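Local coordinates for protein S-adenosylmethionine:tRNA ribosyltransferase-isomerase (Thermus thermophilus, PDB 1WDI) that probably transfers and isomerises the ribose of S-adenosylmethionine onto the 7-aminomethyl group of preQ1-tRNA, giving epoxyqueuosine in queuosine biosynthesis, at residues A[14-19]-A[334-339]; A[50-55]-A[250-255]; A[56-61]-A[254-259]. All coordinates share one frame; numbering follows the deposited sequence.

Contact 1. Residues A[14-19]-A[334-339]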
loop_
_atom_site.group_PDB
_atom_site.type_symbol
_atom_site.label_atom_id
_atom_site.label_comp_id
_atom_site.label_asym_id
_atom_site.label_seq_id
_atom_site.Cartn_x
_atom_site.Cartn_y
_atom_site.Cartn_z
ATOM N N GLU A 14 10.848 11.783 18.464
ATOM C CA GLU A 14 10.306 10.877 19.473
ATOM C C GLU A 14 8.888 10.412 19.162
ATOM O O GLU A 14 8.477 9.334 19.593
ATOM C CB GLU A 14 10.305 11.545 20.856
ATOM C CG GLU A 14 11.628 12.164 21.262
ATOM C CD GLU A 14 11.795 13.581 20.746
ATOM O OE1 GLU A 14 12.924 14.114 20.812
ATOM O OE2 GLU A 14 10.797 14.166 20.285
ATOM N N GLN A 15 8.139 11.223 18.422
ATOM C CA GLN A 15 6.765 10.866 18.096
ATOM C C GLN A 15 6.610 9.972 16.873
ATOM O O GLN A 15 5.498 9.720 16.419
ATOM C CB GLN A 15 5.912 12.130 17.961
ATOM C CG GLN A 15 5.696 12.811 19.304
ATOM C CD GLN A 15 4.866 14.070 19.219
ATOM O OE1 GLN A 15 3.687 14.035 18.865
ATOM N NE2 GLN A 15 5.480 15.198 19.551
ATOM N N ILE A 16 7.729 9.493 16.342
ATOM C CA ILE A 16 7.685 8.582 15.208
ATOM C C ILE A 16 7.689 7.190 15.826
ATOM O O ILE A 16 8.722 6.707 16.295
ATOM C CB ILE A 16 8.899 8.771 14.282
ATOM C CG1 ILE A 16 8.823 10.152 13.629
ATOM C CG2 ILE A 16 8.929 7.668 13.222
ATOM C CD1 ILE A 16 9.959 10.466 12.677
ATOM N N ALA A 17 6.517 6.562 15.839
ATOM C CA ALA A 17 6.327 5.242 16.432
ATOM C C ALA A 17 7.387 4.201 16.075
ATOM O O ALA A 17 7.636 3.923 14.901
ATOM C CB ALA A 17 4.942 4.713 16.073
ATOM N N GLN A 18 7.997 3.623 17.107
ATOM C CA GLN A 18 9.016 2.595 16.928
ATOM C C GLN A 18 8.387 1.218 17.072
ATOM O O GLN A 18 9.018 0.202 16.791
ATOM C CB GLN A 18 10.136 2.770 17.956
ATOM C CG GLN A 18 10.955 4.030 17.734
ATOM C CD GLN A 18 11.493 4.118 16.318
ATOM O OE1 GLN A 18 12.359 3.338 15.917
ATOM N NE2 GLN A 18 10.968 5.063 15.546
ATOM N N GLU A 19 7.134 1.199 17.511
ATOM C CA GLU A 19 6.389 -0.041 17.684
ATOM C C GLU A 19 4.890 0.257 17.663
ATOM O O GLU A 19 4.458 1.338 18.061
ATOM C CB GLU A 19 6.771 -0.714 19.007
ATOM C CG GLU A 19 6.565 0.154 20.239
ATOM C CD GLU A 19 7.126 -0.481 21.502
ATOM O OE1 GLU A 19 8.342 -0.781 21.530
ATOM O OE2 GLU A 19 6.351 -0.677 22.468
ATOM N N ARG A 334 1.177 9.681 17.534
ATOM C CA ARG A 334 2.376 8.995 17.068
ATOM C C ARG A 334 2.308 9.005 15.538
ATOM O O ARG A 334 1.224 8.885 14.959
ATOM C CB ARG A 334 2.419 7.564 17.620
ATOM C CG ARG A 334 2.580 7.496 19.147
ATOM C CD ARG A 334 2.387 6.069 19.658
ATOM N NE ARG A 334 1.149 5.517 19.118
ATOM C CZ ARG A 334 1.076 4.429 18.358
ATOM N NH1 ARG A 334 2.177 3.752 18.050
ATOM N NH2 ARG A 334 -0.100 4.041 17.873
ATOM N N PHE A 335 3.461 9.161 14.893
ATOM C CA PHE A 335 3.533 9.252 13.439
ATOM C C PHE A 335 4.171 8.075 12.711
ATOM O O PHE A 335 4.797 7.207 13.317
ATOM C CB PHE A 335 4.279 10.533 13.044
ATOM C CG PHE A 335 3.539 11.797 13.382
ATOM C CD1 PHE A 335 3.169 12.077 14.696
ATOM C CD2 PHE A 335 3.197 12.701 12.384
ATOM C CE1 PHE A 335 2.464 13.238 15.004
ATOM C CE2 PHE A 335 2.492 13.864 12.680
ATOM C CZ PHE A 335 2.123 14.135 13.993
ATOM N N TYR A 336 3.991 8.069 11.393
ATOM C CA TYR A 336 4.543 7.052 10.505
ATOM C C TYR A 336 3.819 5.709 10.536
ATOM O O TYR A 336 2.746 5.579 11.125
ATOM C CB TYR A 336 6.040 6.855 10.789
ATOM C CG TYR A 336 6.846 6.464 9.567
ATOM C CD1 TYR A 336 6.784 7.225 8.398
ATOM C CD2 TYR A 336 7.675 5.345 9.578
ATOM C CE1 TYR A 336 7.528 6.881 7.270
ATOM C CE2 TYR A 336 8.425 4.990 8.455
ATOM C CZ TYR A 336 8.345 5.765 7.306
ATOM O OH TYR A 336 9.082 5.431 6.196
ATOM N N SER A 337 4.436 4.722 9.889
ATOM C CA SER A 337 3.915 3.364 9.729
ATOM C C SER A 337 3.296 2.648 10.920
ATOM O O SER A 337 2.285 1.956 10.775
ATOM C CB SER A 337 5.016 2.474 9.148
ATOM O OG SER A 337 5.625 3.108 8.038
ATOM N N LEU A 338 3.908 2.778 12.089
ATOM C CA LEU A 338 3.390 2.107 13.276
ATOM C C LEU A 338 2.636 3.078 14.174
ATOM O O LEU A 338 2.232 2.726 15.285
ATOM C CB LEU A 338 4.548 1.473 14.055
ATOM C CG LEU A 338 5.397 0.455 13.280
ATOM C CD1 LEU A 338 6.589 0.021 14.126
ATOM C CD2 LEU A 338 4.542 -0.745 12.900
ATOM N N GLY A 339 2.439 4.297 13.680
ATOM C CA GLY A 339 1.760 5.315 14.460
ATOM C C GLY A 339 0.246 5.280 14.451
ATOM O O GLY A 339 -0.371 4.225 14.280
HETATM O O HOH W 1 6.175 4.572 12.790
HETATM O O HOH W 2 4.110 3.471 20.290
#

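Contact 2. Residues A[50-55]-A[250-255]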
loop_
_atom_site.group_PDB
_atom_site.type_symbol
_atom_site.label_atom_id
_atom_site.label_comp_id
_atom_site.label_asym_id
_atom_site.label_seq_id
_atom_site.Cartn_x
_atom_site.Cartn_y
_atom_site.Cartn_z
ATOM N N GLU A 50 -18.485 4.757 14.379
ATOM C CA GLU A 50 -19.238 5.953 14.743
ATOM C C GLU A 50 -19.295 6.965 13.614
ATOM O O GLU A 50 -20.260 7.720 13.494
ATOM C CB GLU A 50 -18.587 6.655 15.934
ATOM C CG GLU A 50 -18.928 6.100 17.289
ATOM C CD GLU A 50 -18.161 6.820 18.380
ATOM O OE1 GLU A 50 -17.987 8.053 18.264
ATOM O OE2 GLU A 50 -17.740 6.157 19.349
ATOM N N PHE A 51 -18.250 6.992 12.794
ATOM C CA PHE A 51 -18.180 7.957 11.710
ATOM C C PHE A 51 -18.586 7.438 10.350
ATOM O O PHE A 51 -18.623 8.186 9.380
ATOM C CB PHE A 51 -16.779 8.560 11.666
ATOM C CG PHE A 51 -16.398 9.239 12.947
ATOM C CD1 PHE A 51 -15.809 8.523 13.984
ATOM C CD2 PHE A 51 -16.713 10.579 13.152
ATOM C CE1 PHE A 51 -15.543 9.126 15.211
ATOM C CE2 PHE A 51 -16.451 11.195 14.378
ATOM C CZ PHE A 51 -15.866 10.465 15.410
ATOM N N LEU A 52 -18.899 6.153 10.273
ATOM C CA LEU A 52 -19.330 5.590 9.009
ATOM C C LEU A 52 -20.821 5.322 9.114
ATOM O O LEU A 52 -21.432 5.566 10.160
ATOM C CB LEU A 52 -18.578 4.293 8.722
ATOM C CG LEU A 52 -17.059 4.418 8.619
ATOM C CD1 LEU A 52 -16.486 3.092 8.134
ATOM C CD2 LEU A 52 -16.691 5.541 7.657
ATOM N N ARG A 53 -21.415 4.842 8.033
ATOM C CA ARG A 53 -22.831 4.517 8.067
ATOM C C ARG A 53 -23.161 3.404 7.089
ATOM O O ARG A 53 -22.415 3.153 6.144
ATOM C CB ARG A 53 -23.685 5.762 7.810
ATOM C CG ARG A 53 -23.310 6.576 6.604
ATOM C CD ARG A 53 -23.400 8.061 6.941
ATOM N NE ARG A 53 -23.196 8.886 5.759
ATOM C CZ ARG A 53 -22.927 10.186 5.784
ATOM N NH1 ARG A 53 -22.823 10.827 6.940
ATOM N NH2 ARG A 53 -22.760 10.844 4.645
ATOM N N PRO A 54 -24.272 2.692 7.327
ATOM C CA PRO A 54 -24.627 1.607 6.411
ATOM C C PRO A 54 -24.643 2.097 4.969
ATOM O O PRO A 54 -25.224 3.136 4.662
ATOM C CB PRO A 54 -26.002 1.153 6.916
ATOM C CG PRO A 54 -26.550 2.374 7.609
ATOM C CD PRO A 54 -25.335 2.923 8.322
ATOM N N GLY A 55 -23.989 1.352 4.087
ATOM C CA GLY A 55 -23.946 1.765 2.698
ATOM C C GLY A 55 -22.581 2.311 2.330
ATOM O O GLY A 55 -22.230 2.336 1.155
ATOM N N GLY A 250 -25.077 7.642 -4.752
ATOM C CA GLY A 250 -24.719 8.664 -3.784
ATOM C C GLY A 250 -24.136 8.157 -2.472
ATOM O O GLY A 250 -24.126 8.886 -1.480
ATOM N N ARG A 251 -23.658 6.914 -2.453
ATOM C CA ARG A 251 -23.061 6.351 -1.243
ATOM C C ARG A 251 -21.549 6.626 -1.214
ATOM O O ARG A 251 -20.901 6.690 -2.254
ATOM C CB ARG A 251 -23.355 4.849 -1.163
ATOM C CG ARG A 251 -24.847 4.545 -0.946
ATOM C CD ARG A 251 -25.134 3.056 -0.702
ATOM N NE ARG A 251 -25.030 2.226 -1.903
ATOM C CZ ARG A 251 -24.074 1.327 -2.123
ATOM N NH1 ARG A 251 -23.115 1.124 -1.228
ATOM N NH2 ARG A 251 -24.083 0.612 -3.240
ATOM N N ARG A 252 -20.993 6.791 -0.020
ATOM C CA ARG A 252 -19.571 7.106 0.120
ATOM C C ARG A 252 -18.581 5.980 -0.131
ATOM O O ARG A 252 -18.775 4.848 0.314
ATOM C CB ARG A 252 -19.289 7.676 1.512
ATOM C CG ARG A 252 -20.118 8.896 1.864
ATOM C CD ARG A 252 -19.643 9.513 3.164
ATOM N NE ARG A 252 -19.796 8.611 4.308
ATOM C CZ ARG A 252 -19.574 8.971 5.569
ATOM N NH1 ARG A 252 -19.185 10.212 5.839
ATOM N NH2 ARG A 252 -19.749 8.102 6.562
ATOM N N VAL A 253 -17.513 6.313 -0.853
ATOM C CA VAL A 253 -16.439 5.373 -1.118
ATOM C C VAL A 253 -15.330 5.860 -0.188
ATOM O O VAL A 253 -14.812 6.969 -0.348
ATOM C CB VAL A 253 -15.978 5.434 -2.592
ATOM C CG1 VAL A 253 -14.778 4.520 -2.802
ATOM C CG2 VAL A 253 -17.119 5.006 -3.502
ATOM N N VAL A 254 -15.002 5.039 0.804
ATOM C CA VAL A 254 -13.993 5.376 1.802
ATOM C C VAL A 254 -12.710 4.598 1.563
ATOM O O VAL A 254 -12.684 3.370 1.647
ATOM C CB VAL A 254 -14.521 5.069 3.228
ATOM C CG1 VAL A 254 -13.545 5.589 4.276
ATOM C CG2 VAL A 254 -15.903 5.708 3.413
ATOM N N ALA A 255 -11.638 5.322 1.270
ATOM C CA ALA A 255 -10.359 4.689 0.998
ATOM C C ALA A 255 -9.576 4.421 2.266
ATOM O O ALA A 255 -9.485 5.274 3.149
ATOM C CB ALA A 255 -9.527 5.572 0.054
HETATM O O HOH W 3 -19.412 10.717 8.650
#

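Contact 3. Residues A[56-61]-A[254-259]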
loop_
_atom_site.group_PDB
_atom_site.type_symbol
_atom_site.label_atom_id
_atom_site.label_comp_id
_atom_site.label_asym_id
_atom_site.label_seq_id
_atom_site.Cartn_x
_atom_site.Cartn_y
_atom_site.Cartn_z
ATOM N N ASP A 56 -21.815 2.768 3.320
ATOM C CA ASP A 56 -20.473 3.262 3.037
ATOM C C ASP A 56 -19.704 2.096 2.429
ATOM O O ASP A 56 -19.917 0.940 2.799
ATOM C CB ASP A 56 -19.742 3.697 4.314
ATOM C CG ASP A 56 -20.111 5.099 4.765
ATOM O OD1 ASP A 56 -20.641 5.885 3.954
ATOM O OD2 ASP A 56 -19.843 5.419 5.939
ATOM N N VAL A 57 -18.824 2.394 1.486
ATOM C CA VAL A 57 -18.016 1.359 0.866
ATOM C C VAL A 57 -16.572 1.599 1.286
ATOM O O VAL A 57 -15.949 2.587 0.885
ATOM C CB VAL A 57 -18.102 1.397 -0.671
ATOM C CG1 VAL A 57 -17.226 0.297 -1.260
ATOM C CG2 VAL A 57 -19.542 1.218 -1.112
ATOM N N LEU A 58 -16.057 0.691 2.105
ATOM C CA LEU A 58 -14.692 0.776 2.603
ATOM C C LEU A 58 -13.808 -0.073 1.685
ATOM O O LEU A 58 -13.998 -1.286 1.569
ATOM C CB LEU A 58 -14.658 0.251 4.040
ATOM C CG LEU A 58 -13.612 0.730 5.049
ATOM C CD1 LEU A 58 -13.538 2.247 5.067
ATOM C CD2 LEU A 58 -13.995 0.204 6.430
ATOM N N VAL A 59 -12.855 0.574 1.025
ATOM C CA VAL A 59 -11.958 -0.111 0.101
ATOM C C VAL A 59 -10.534 -0.190 0.659
ATOM O O VAL A 59 -9.929 0.834 0.995
ATOM C CB VAL A 59 -11.933 0.610 -1.280
ATOM C CG1 VAL A 59 -11.094 -0.174 -2.276
ATOM C CG2 VAL A 59 -13.348 0.765 -1.808
ATOM N N PHE A 60 -10.020 -1.417 0.751
ATOM C CA PHE A 60 -8.679 -1.694 1.258
ATOM C C PHE A 60 -7.810 -2.239 0.140
ATOM O O PHE A 60 -8.288 -2.552 -0.951
ATOM C CB PHE A 60 -8.680 -2.798 2.327
ATOM C CG PHE A 60 -9.598 -2.552 3.487
ATOM C CD1 PHE A 60 -10.973 -2.721 3.356
ATOM C CD2 PHE A 60 -9.078 -2.213 4.729
ATOM C CE1 PHE A 60 -11.818 -2.560 4.456
ATOM C CE2 PHE A 60 -9.921 -2.045 5.838
ATOM C CZ PHE A 60 -11.288 -2.222 5.696
ATOM N N ASN A 61 -6.528 -2.386 0.437
ATOM C CA ASN A 61 -5.615 -2.971 -0.523
ATOM C C ASN A 61 -4.999 -4.192 0.151
ATOM O O ASN A 61 -4.645 -4.153 1.328
ATOM C CB ASN A 61 -4.525 -1.971 -0.926
ATOM C CG ASN A 61 -3.260 -2.117 -0.107
ATOM O OD1 ASN A 61 -2.503 -3.075 -0.276
ATOM N ND2 ASN A 61 -3.022 -1.163 0.791
ATOM N N VAL A 254 -15.002 5.039 0.804
ATOM C CA VAL A 254 -13.993 5.376 1.802
ATOM C C VAL A 254 -12.710 4.598 1.563
ATOM O O VAL A 254 -12.684 3.370 1.647
ATOM C CB VAL A 254 -14.521 5.069 3.228
ATOM C CG1 VAL A 254 -13.545 5.589 4.276
ATOM C CG2 VAL A 254 -15.903 5.708 3.413
ATOM N N ALA A 255 -11.638 5.322 1.270
ATOM C CA ALA A 255 -10.359 4.689 0.998
ATOM C C ALA A 255 -9.576 4.421 2.266
ATOM O O ALA A 255 -9.485 5.274 3.149
ATOM C CB ALA A 255 -9.527 5.572 0.054
ATOM N N VAL A 256 -9.018 3.222 2.360
ATOM C CA VAL A 256 -8.197 2.869 3.500
ATOM C C VAL A 256 -6.777 2.859 2.969
ATOM O O VAL A 256 -6.328 1.870 2.385
ATOM C CB VAL A 256 -8.543 1.479 4.061
ATOM C CG1 VAL A 256 -7.584 1.129 5.190
ATOM C CG2 VAL A 256 -9.980 1.464 4.558
ATOM N N GLY A 257 -6.081 3.977 3.149
ATOM C CA GLY A 257 -4.716 4.076 2.679
ATOM C C GLY A 257 -4.601 4.784 1.346
ATOM O O GLY A 257 -5.521 4.754 0.538
ATOM N N THR A 258 -3.459 5.423 1.123
ATOM C CA THR A 258 -3.197 6.155 -0.110
ATOM C C THR A 258 -2.963 5.246 -1.319
ATOM O O THR A 258 -3.099 5.673 -2.462
ATOM C CB THR A 258 -1.985 7.071 0.064
ATOM O OG1 THR A 258 -0.871 6.299 0.526
ATOM C CG2 THR A 258 -2.292 8.164 1.075
ATOM N N THR A 259 -2.600 3.997 -1.065
ATOM C CA THR A 259 -2.382 3.052 -2.148
ATOM C C THR A 259 -3.733 2.836 -2.810
ATOM O O THR A 259 -3.842 2.828 -4.035
ATOM C CB THR A 259 -1.827 1.729 -1.609
ATOM O OG1 THR A 259 -0.588 1.991 -0.943
ATOM C CG2 THR A 259 -1.582 0.740 -2.747
HETATM O O HOH W 4 -5.761 -0.869 2.780
HETATM O O HOH W 5 -4.352 1.621 0.689
#

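Contact 1. Residues A[14-19]-A[334-339]
A single beta bridge between I16 and F335 pins the N-terminal loop to the loop that precedes strand 341-344. F335 N donates to Q15 O at 2.6 Å, and A17 N returns a bond to F335 O at 3.1 Å. The ring of F335, its CG anti to the carbonyl carbon (chi1 -67°), turns its edge to Q15 O and runs on beside the Q15 side chain to pack on Y325, A328 and V329 of helix 318-330, a buried place suited to a large aromatic. Residues Y336 to G339 form a type I beta turn, over which the small A17 fits closely: its CB lies 3.4 Å from L338 C and 3.8 Å from L338 CB. One water links loop and turn, donating to A17 O and F335 O and accepting from L338 N at 3.0 Å. L338 CD1 reaches E19 CA at 3.6 Å. R334 bends at its third torsion; NH2 forms a salt bridge with D340, while NH1 makes a weak bond to L338 O and a weak one to a second water, which donates to E19 O at 3.1 Å.

Contact 2. Residues A[50-55]-A[250-255]
The guanidinium groups of R53 and R252 lie flat on each other, each with the other's CZ over the centre of one face; the centres are 3.6 Å apart and the planes differ by only 8°. The two side chains cross at about a right angle. At the edge of the R252 group, NH2 donates to F51 O at 3.0 Å, on a lone pair in the carbonyl plane, and a water accepts from NH1 and donates to the same F51 O at 2.7 Å. A salt bridge from R252 NH2 to D56 OD2 supplies a negative charge that is likely to ease the repulsion between the stacked cations. R53 reaches this position with CG between the backbone N and the carbonyl carbon (chi1 50°) and a bend at chi2.

The contact joins the loop leaving helix 48-51 to the start of strand 253-256. Helix 237-248 ends in a Schellman motif with G250, at positive phi, as its C-prime residue, and the two arginines follow directly. R251 points its guanidinium edge at G55, NH1 donating to G55 O at 2.8 Å with the oxygen close to the guanidinium plane; E203 and E249 also pair with R251. G55 suits its place because a side chain there would press on R251 CD and on the preceding carbonyl. Apart from the arginines, the buried L52 brings CD2 to 4.3 Å from V254 CG2, a loose apolar contact between branched side chains.

Contact 3. Residues A[56-61]-A[254-259]
Strands 57-61 and 254-256 run parallel, their axes 4.8 Å apart at closest approach and 24° from alignment, with L58 bridged to V254 and V59 to A255. They are neighbours in the large mixed sheet, and strand 254-256 passes through G257, an N-cap, straight into helix 258-266. Three backbone bonds alternate between the strands: V254 N to V57 O, V59 N to V254 O at 2.9 Å, and V256 N to V59 O.

L58 and V254 share one face of the sheet. With its CG anti to the backbone N (chi1 -153°), L58 lays CD1 against V254 CG1 at 3.4 Å, a tight carbon pair, and against V256 CG2 at 3.7 Å. Leucine and beta-branched valines suit these buried strand positions, filling the space with methyl groups that need no polar partner. V256 also sets CG2 over the face of the F60 ring, 3.9 Å from its centroid, in a CH-pi contact, while its CG1 meets F60 CD2 near the rim. The ring stacks with F206 and meets F189 edge to face. An alanine in place of F60 would probably open a gap above V256 CG2 and leave F206 and F189 without their aromatic partner.

Beyond V256 the strands part, and two waters fill the interval, both donating to V256 O; one accepts from N61 N, the other from N61 ND2. G257 is well suited to the bend, since at its backbone angles a side chain would strike the preceding carbonyl. A citrate, probably from the crystallisation liquor, is bound here by T258 N and T259 OG1. N61 ND2 comes within 3.9 Å of T259 CB.

Contacts 2 and 3 are adjoining parts of one region of the mixed sheet: their centres lie 10 Å apart, they share V254 and A255, and strand 253-256 serves both. Along the chain, 50-55 runs directly into 56-61, so the loop after helix 48-51 and the strand that follows meet the same later strand in succession. R252 joins the two contacts, its carbonyl O 2.7 Å from V57 N. Contact 1 stands apart, its centre about 28 Å from that of contact 2 and about 21 Å from that of contact 3, and its segments enclose both in sequence. By tying the N-terminal loop to the approach to strand 341-344, another member of the mixed sheet, it joins a segment near the start of the chain to one near its end.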